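Local coordinates for protein MgGH51 (Meripilus giganteus, PDB 6ZPV) that hydrolyses terminal alpha-L-arabinofuranosyl linkages as a fungal GH51 arabinofuranosidase, probably releasing arabinose from plant cell-wall polysaccharides, at residues Q243-V248 with I309-D314; P285-W290 with I313-F318. All blocks are in the same frame, centred on the assembly; numbering follows the deposited sequence.

How the contacts relate
From the N terminus, the chain leaves barrel strand 224-227 and enters the loop that holds 243-248, then passes through helix 271-281 into strand 284-289 and on to helix 306-320. Contact 1 closes the longer excursion, joining the loop to 309-314 across 60 intervening residues. Strand residues 285-290 lie within that excursion, and contact 2 closes a shorter one of 22 residues against 313-318. Both end on helix 306-320, and the two contacts share Ile-313 and Asp-314. The helix thus receives the glycosylated loop near the surface and its own strand in the interior, and Trp-244 CD1 packs against Gln-315 CB, 3.6 Å away, where the contacts meet.

Contact 1. Residues Q243-V248 with I309-D314; sequences QWNATV and IQQAID. With NAG (2-acetamido-2-deoxy-beta-D-glucopyranose), chain D.
Gln-311 extends its amide from the helix to the loop, where NE2 donates to two side-chain oxygens. Gln-311 NE2 lies 2.8 Å from Gln-243 OE1, in a nearly straight bond (167°). The bond from Gln-311 NE2 to Asn-245 OD1, 2.9 Å long, meets a lone pair in the carbonyl plane. Both acceptors lie in the plane of the Gln-311 amide, so both N-H groups are used. Glutamine suits this place: chi1 (-177°) sets CG anti to the backbone N, and the chain, extended beyond CG, carries the amide to the loop. Asn-245 ND2 carries the glycan through a 1.4 Å bond to C1 of the NAG, while OD1 remains an acceptor; Asn-Ala-Thr is an N-glycosylation sequon. The Trp-244 ring lies between the two segments, with Asn-245 CB over the centre of one face and Asp-314 C toward the rim of the other. Trp-244 NE1 donates to a water 3.0 Å away; that water donates to Asp-314 OD2 and also meets NAG O6. In the second shell, Arg-241 bonds Gln-311 OE1 and helps fix the amide's rotation. An alanine in place of Gln-311 would probably deprive Gln-243 OE1 and Asn-245 OD1 of their shared donor and Arg-241 of one acceptor. Trp-244 also packs on Phe-318 and on Pro-328 of helix 327-334, while Ile-313, pointing away from the loop, and Ile-309 both pack on helix 359-373.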
loop_
_atom_site.group_PDB
_atom_site.type_symbol
_atom_site.label_atom_id
_atom_site.label_comp_id
_atom_site.label_asym_id
_atom_site.label_seq_id
_atom_site.Cartn_x
_atom_site.Cartn_y
_atom_site.Cartn_z
ATOM N N GLN A 243 15.128 -0.365 6.987
ATOM C CA GLN A 243 15.502 -0.206 8.406
ATOM C C GLN A 243 14.504 0.681 9.098
ATOM O O GLN A 243 14.349 1.870 8.700
ATOM C CB GLN A 243 16.932 0.371 8.572
ATOM C CG GLN A 243 18.019 -0.500 7.997
ATOM C CD GLN A 243 19.415 -0.043 8.422
ATOM O OE1 GLN A 243 19.645 0.128 9.628
ATOM N NE2 GLN A 243 20.332 0.103 7.491
ATOM N N TRP A 244 13.902 0.220 10.173
ATOM C CA TRP A 244 12.807 0.981 10.797
ATOM C C TRP A 244 13.250 2.359 11.287
ATOM O O TRP A 244 12.497 3.350 11.140
ATOM C CB TRP A 244 12.243 0.183 12.026
ATOM C CG TRP A 244 13.057 0.222 13.271
ATOM C CD1 TRP A 244 14.135 -0.559 13.584
ATOM C CD2 TRP A 244 12.917 1.174 14.345
ATOM N NE1 TRP A 244 14.706 -0.130 14.766
ATOM C CE2 TRP A 244 13.986 0.928 15.238
ATOM C CE3 TRP A 244 12.065 2.267 14.587
ATOM C CZ2 TRP A 244 14.183 1.733 16.373
ATOM C CZ3 TRP A 244 12.296 3.048 15.684
ATOM C CH2 TRP A 244 13.346 2.796 16.585
ATOM N N ASN A 245 14.425 2.434 11.876
ATOM C CA ASN A 245 14.848 3.634 12.590
ATOM C C ASN A 245 15.185 4.771 11.628
ATOM O O ASN A 245 15.088 5.931 11.998
ATOM C CB ASN A 245 16.029 3.328 13.544
ATOM C CG ASN A 245 17.118 2.514 12.858
ATOM O OD1 ASN A 245 16.871 1.386 12.372
ATOM N ND2 ASN A 245 18.333 3.097 12.810
ATOM N N ALA A 246 15.527 4.440 10.385
ATOM C CA ALA A 246 15.770 5.407 9.328
ATOM C C ALA A 246 14.474 6.013 8.805
ATOM O O ALA A 246 14.510 6.939 8.010
ATOM C CB ALA A 246 16.579 4.774 8.229
ATOM N N THR A 247 13.334 5.508 9.264
ATOM C CA THR A 247 12.000 5.931 8.848
ATOM C C THR A 247 11.217 6.713 9.895
ATOM O O THR A 247 10.057 7.028 9.656
ATOM C CB THR A 247 11.147 4.779 8.290
ATOM O OG1 THR A 247 10.483 4.078 9.365
ATOM C CG2 THR A 247 11.939 3.816 7.435
ATOM N N VAL A 248 11.833 6.958 11.041
ATOM C CA VAL A 248 11.185 7.575 12.213
ATOM C C VAL A 248 11.908 8.905 12.547
ATOM O O VAL A 248 13.119 9.010 12.331
ATOM C CB VAL A 248 11.152 6.522 13.352
ATOM C CG1 VAL A 248 10.796 7.142 14.677
ATOM C CG2 VAL A 248 10.118 5.463 13.010
ATOM N N ILE A 309 19.038 -9.111 14.692
ATOM C CA ILE A 309 18.001 -9.600 15.602
ATOM C C ILE A 309 17.652 -8.465 16.596
ATOM O O ILE A 309 16.472 -8.175 16.841
ATOM C CB ILE A 309 18.472 -10.883 16.315
ATOM C CG1 ILE A 309 18.591 -12.001 15.311
ATOM C CG2 ILE A 309 17.531 -11.228 17.490
ATOM C CD1 ILE A 309 19.234 -13.274 15.819
ATOM N N GLN A 310 18.691 -7.794 17.146
ATOM C CA GLN A 310 18.388 -6.680 18.056
ATOM C C GLN A 310 17.635 -5.566 17.325
ATOM O O GLN A 310 16.732 -4.957 17.918
ATOM C CB GLN A 310 19.690 -6.145 18.668
ATOM C CG GLN A 310 19.408 -5.024 19.679
ATOM C CD GLN A 310 18.563 -5.469 20.857
ATOM O OE1 GLN A 310 17.491 -4.832 21.191
ATOM N NE2 GLN A 310 18.987 -6.508 21.506
ATOM N N GLN A 311 17.968 -5.291 16.059
ATOM C CA GLN A 311 17.257 -4.217 15.316
ATOM C C GLN A 311 15.785 -4.591 15.174
ATOM O O GLN A 311 14.930 -3.690 15.270
ATOM C CB GLN A 311 17.939 -3.990 13.982
ATOM C CG GLN A 311 17.304 -2.846 13.188
ATOM C CD GLN A 311 18.141 -2.387 12.047
ATOM O OE1 GLN A 311 18.863 -3.228 11.436
ATOM N NE2 GLN A 311 18.093 -1.115 11.667
ATOM N N ALA A 312 15.479 -5.880 14.963
ATOM C CA ALA A 312 14.077 -6.298 14.885
ATOM C C ALA A 312 13.370 -6.182 16.234
ATOM O O ALA A 312 12.199 -5.799 16.278
ATOM C CB ALA A 312 13.988 -7.727 14.374
ATOM N N ILE A 313 14.062 -6.508 17.342
ATOM C CA ILE A 313 13.501 -6.239 18.678
ATOM C C ILE A 313 13.205 -4.754 18.866
ATOM O O ILE A 313 12.126 -4.383 19.363
ATOM C CB ILE A 313 14.442 -6.804 19.752
ATOM C CG1 ILE A 313 14.455 -8.326 19.724
ATOM C CG2 ILE A 313 14.057 -6.293 21.128
ATOM C CD1 ILE A 313 15.535 -8.964 20.543
ATOM N N ASP A 314 14.152 -3.902 18.463
ATOM C CA ASP A 314 13.962 -2.451 18.559
ATOM C C ASP A 314 12.725 -2.016 17.777
ATOM O O ASP A 314 11.922 -1.216 18.278
ATOM C CB ASP A 314 15.198 -1.728 18.022
ATOM C CG ASP A 314 16.489 -1.896 18.788
ATOM O OD1 ASP A 314 16.453 -2.336 19.954
ATOM O OD2 ASP A 314 17.544 -1.611 18.154
HETATM C C1 NAG D . 19.422 2.326 12.259
HETATM C C2 NAG D . 20.560 3.247 11.859
HETATM C C3 NAG D . 21.783 2.396 11.492
HETATM C C4 NAG D . 22.143 1.443 12.636
HETATM C C5 NAG D . 20.906 0.593 12.991
HETATM C C6 NAG D . 21.163 -0.338 14.215
HETATM C C7 NAG D . 20.176 5.467 10.921
HETATM C C8 NAG D . 19.816 6.271 9.723
HETATM N N2 NAG D . 20.217 4.138 10.759
HETATM O O3 NAG D . 22.926 3.249 11.188
HETATM O O4 NAG D . 23.175 0.564 12.158
HETATM O O5 NAG D . 19.867 1.480 13.371
HETATM O O6 NAG D . 20.012 -1.197 14.500
HETATM O O7 NAG D . 20.493 5.983 11.936
HETATM O O HOH W 1 17.504 -0.349 15.718
#

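Contact 2. Residues P285-W290 with I313-F318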
loop_
_atom_site.group_PDB
_atom_site.type_symbol
_atom_site.label_atom_id
_atom_site.label_comp_id
_atom_site.label_asym_id
_atom_site.label_seq_id
_atom_site.Cartn_x
_atom_site.Cartn_y
_atom_site.Cartn_z
ATOM N N PRO A 285 -1.778 -4.367 12.220
ATOM C CA PRO A 285 -0.645 -4.721 11.372
ATOM C C PRO A 285 -0.371 -6.208 11.325
ATOM O O PRO A 285 -0.473 -6.917 12.300
ATOM C CB PRO A 285 0.541 -3.992 12.050
ATOM C CG PRO A 285 0.105 -3.885 13.482
ATOM C CD PRO A 285 -1.382 -3.662 13.458
ATOM N N ILE A 286 0.153 -6.617 10.143
ATOM C CA ILE A 286 0.992 -7.823 10.030
ATOM C C ILE A 286 2.348 -7.278 9.626
ATOM O O ILE A 286 2.547 -6.933 8.457
ATOM C CB ILE A 286 0.404 -8.870 9.102
ATOM C CG1 ILE A 286 -0.959 -9.354 9.581
ATOM C CG2 ILE A 286 1.410 -10.019 8.965
ATOM C CD1 ILE A 286 -1.656 -10.374 8.719
ATOM N N MET A 287 3.238 -7.084 10.600
ATOM C CA MET A 287 4.473 -6.340 10.372
ATOM C C MET A 287 5.629 -7.287 10.086
ATOM O O MET A 287 5.902 -8.199 10.868
ATOM C CB MET A 287 4.794 -5.481 11.580
ATOM C CG MET A 287 6.022 -4.615 11.369
ATOM S SD MET A 287 6.407 -3.479 12.712
ATOM C CE MET A 287 6.969 -4.644 13.938
ATOM N N ALA A 288 6.317 -7.058 8.981
ATOM C CA ALA A 288 7.500 -7.839 8.630
ATOM C C ALA A 288 8.758 -7.220 9.277
ATOM O O ALA A 288 8.870 -6.008 9.463
ATOM C CB ALA A 288 7.682 -7.943 7.142
ATOM N N VAL A 289 9.675 -8.147 9.610
ATOM C CA VAL A 289 11.040 -7.800 10.017
ATOM C C VAL A 289 12.016 -8.416 9.026
ATOM O O VAL A 289 11.849 -9.539 8.560
ATOM C CB VAL A 289 11.370 -8.215 11.460
ATOM C CG1 VAL A 289 10.521 -7.444 12.435
ATOM C CG2 VAL A 289 11.253 -9.718 11.721
ATOM N N TRP A 290 13.082 -7.666 8.744
ATOM C CA TRP A 290 14.183 -8.163 7.917
ATOM C C TRP A 290 14.861 -9.322 8.632
ATOM O O TRP A 290 15.052 -9.281 9.868
ATOM C CB TRP A 290 15.147 -6.995 7.650
ATOM C CG TRP A 290 16.138 -7.336 6.565
ATOM C CD1 TRP A 290 15.903 -7.219 5.219
ATOM C CD2 TRP A 290 17.481 -7.807 6.685
ATOM N NE1 TRP A 290 16.984 -7.618 4.495
ATOM C CE2 TRP A 290 17.980 -7.978 5.379
ATOM C CE3 TRP A 290 18.354 -8.016 7.765
ATOM C CZ2 TRP A 290 19.298 -8.369 5.108
ATOM C CZ3 TRP A 290 19.655 -8.402 7.535
ATOM C CH2 TRP A 290 20.135 -8.566 6.205
ATOM N N ILE A 313 14.062 -6.508 17.342
ATOM C CA ILE A 313 13.501 -6.239 18.678
ATOM C C ILE A 313 13.205 -4.754 18.866
ATOM O O ILE A 313 12.126 -4.383 19.363
ATOM C CB ILE A 313 14.442 -6.804 19.752
ATOM C CG1 ILE A 313 14.455 -8.326 19.724
ATOM C CG2 ILE A 313 14.057 -6.293 21.128
ATOM C CD1 ILE A 313 15.535 -8.964 20.543
ATOM N N ASP A 314 14.152 -3.902 18.463
ATOM C CA ASP A 314 13.962 -2.451 18.559
ATOM C C ASP A 314 12.725 -2.016 17.777
ATOM O O ASP A 314 11.922 -1.216 18.278
ATOM C CB ASP A 314 15.198 -1.728 18.022
ATOM C CG ASP A 314 16.489 -1.896 18.788
ATOM O OD1 ASP A 314 16.453 -2.336 19.954
ATOM O OD2 ASP A 314 17.544 -1.611 18.154
ATOM N N GLN A 315 12.570 -2.531 16.556
ATOM C CA GLN A 315 11.402 -2.204 15.720
ATOM C C GLN A 315 10.082 -2.530 16.425
ATOM O O GLN A 315 9.156 -1.739 16.432
ATOM C CB GLN A 315 11.553 -2.991 14.403
ATOM C CG GLN A 315 10.431 -2.741 13.403
ATOM C CD GLN A 315 10.620 -3.552 12.141
ATOM O OE1 GLN A 315 11.753 -3.865 11.754
ATOM N NE2 GLN A 315 9.490 -3.890 11.460
ATOM N N ILE A 316 10.035 -3.722 17.000
ATOM C CA ILE A 316 8.823 -4.151 17.715
ATOM C C ILE A 316 8.609 -3.304 18.977
ATOM O O ILE A 316 7.470 -2.870 19.261
ATOM C CB ILE A 316 8.855 -5.654 17.994
ATOM C CG1 ILE A 316 8.835 -6.451 16.689
ATOM C CG2 ILE A 316 7.709 -6.043 18.932
ATOM C CD1 ILE A 316 9.213 -7.912 16.815
ATOM N N ASN A 317 9.681 -3.002 19.706
ATOM C CA ASN A 317 9.532 -2.132 20.890
ATOM C C ASN A 317 9.014 -0.756 20.508
ATOM O O ASN A 317 8.252 -0.156 21.264
ATOM C CB ASN A 317 10.856 -2.028 21.666
ATOM C CG ASN A 317 11.083 -3.203 22.604
ATOM O OD1 ASN A 317 10.092 -3.808 23.031
ATOM N ND2 ASN A 317 12.368 -3.452 22.900
ATOM N N PHE A 318 9.400 -0.208 19.367
ATOM C CA PHE A 318 8.842 1.066 18.922
ATOM C C PHE A 318 7.311 0.940 18.880
ATOM O O PHE A 318 6.596 1.901 19.246
ATOM C CB PHE A 318 9.394 1.491 17.561
ATOM C CG PHE A 318 8.859 2.832 17.121
ATOM C CD1 PHE A 318 9.416 4.000 17.596
ATOM C CD2 PHE A 318 7.750 2.935 16.273
ATOM C CE1 PHE A 318 8.959 5.238 17.218
ATOM C CE2 PHE A 318 7.291 4.190 15.872
ATOM C CZ PHE A 318 7.896 5.333 16.354
HETATM O O HOH W 2 12.925 -5.003 9.390
#
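Gln-315 carries most of the polar part of this contact, meeting strand 285-289 through its terminal amide. Gln-315 NE2 donates to Ala-288 O at 3.0 Å, approaching from a position tilted 27° out of the carbonyl plane. Gln-315 NE2 also makes a weak hydrogen bond to Met-287 SD, 3.4 Å away, where the two side chains meet tip to tip. A water serves the amide oxygen: it accepts from Trp-290 N at 2.7 Å and donates to Gln-315 OE1 at 2.9 Å. Glutamine suits the site because its amide offers a donor and an acceptor at the end of an extended chain, without bringing a full charge into the interior.

Apolar packing surrounds these bonds. Met-287 and Val-289 both point toward the helix, whereas Ala-288 points away. The bend of Met-287 at chi3 (71°) sets Met-287 CE, which lies 3.8 Å from Ile-316 CG1; a flexible thioether can thus supply both a soft acceptor and a methyl. Val-289 CG1 covers the amide of Gln-315, 3.9 Å from CD.

Strand and helix run nearly antiparallel, at 154°, with their axes 9.7 Å apart. This is a beta-alpha unit of the (beta/alpha)8 barrel, its strand bonded to strands 224-227 and 345-348. The chemistry implies a mixed seam: apolar groups of Met-287, Val-289 and Ile-316 pack around one neutral amide, which, directly and through water, meets backbone polar groups at the end of the strand.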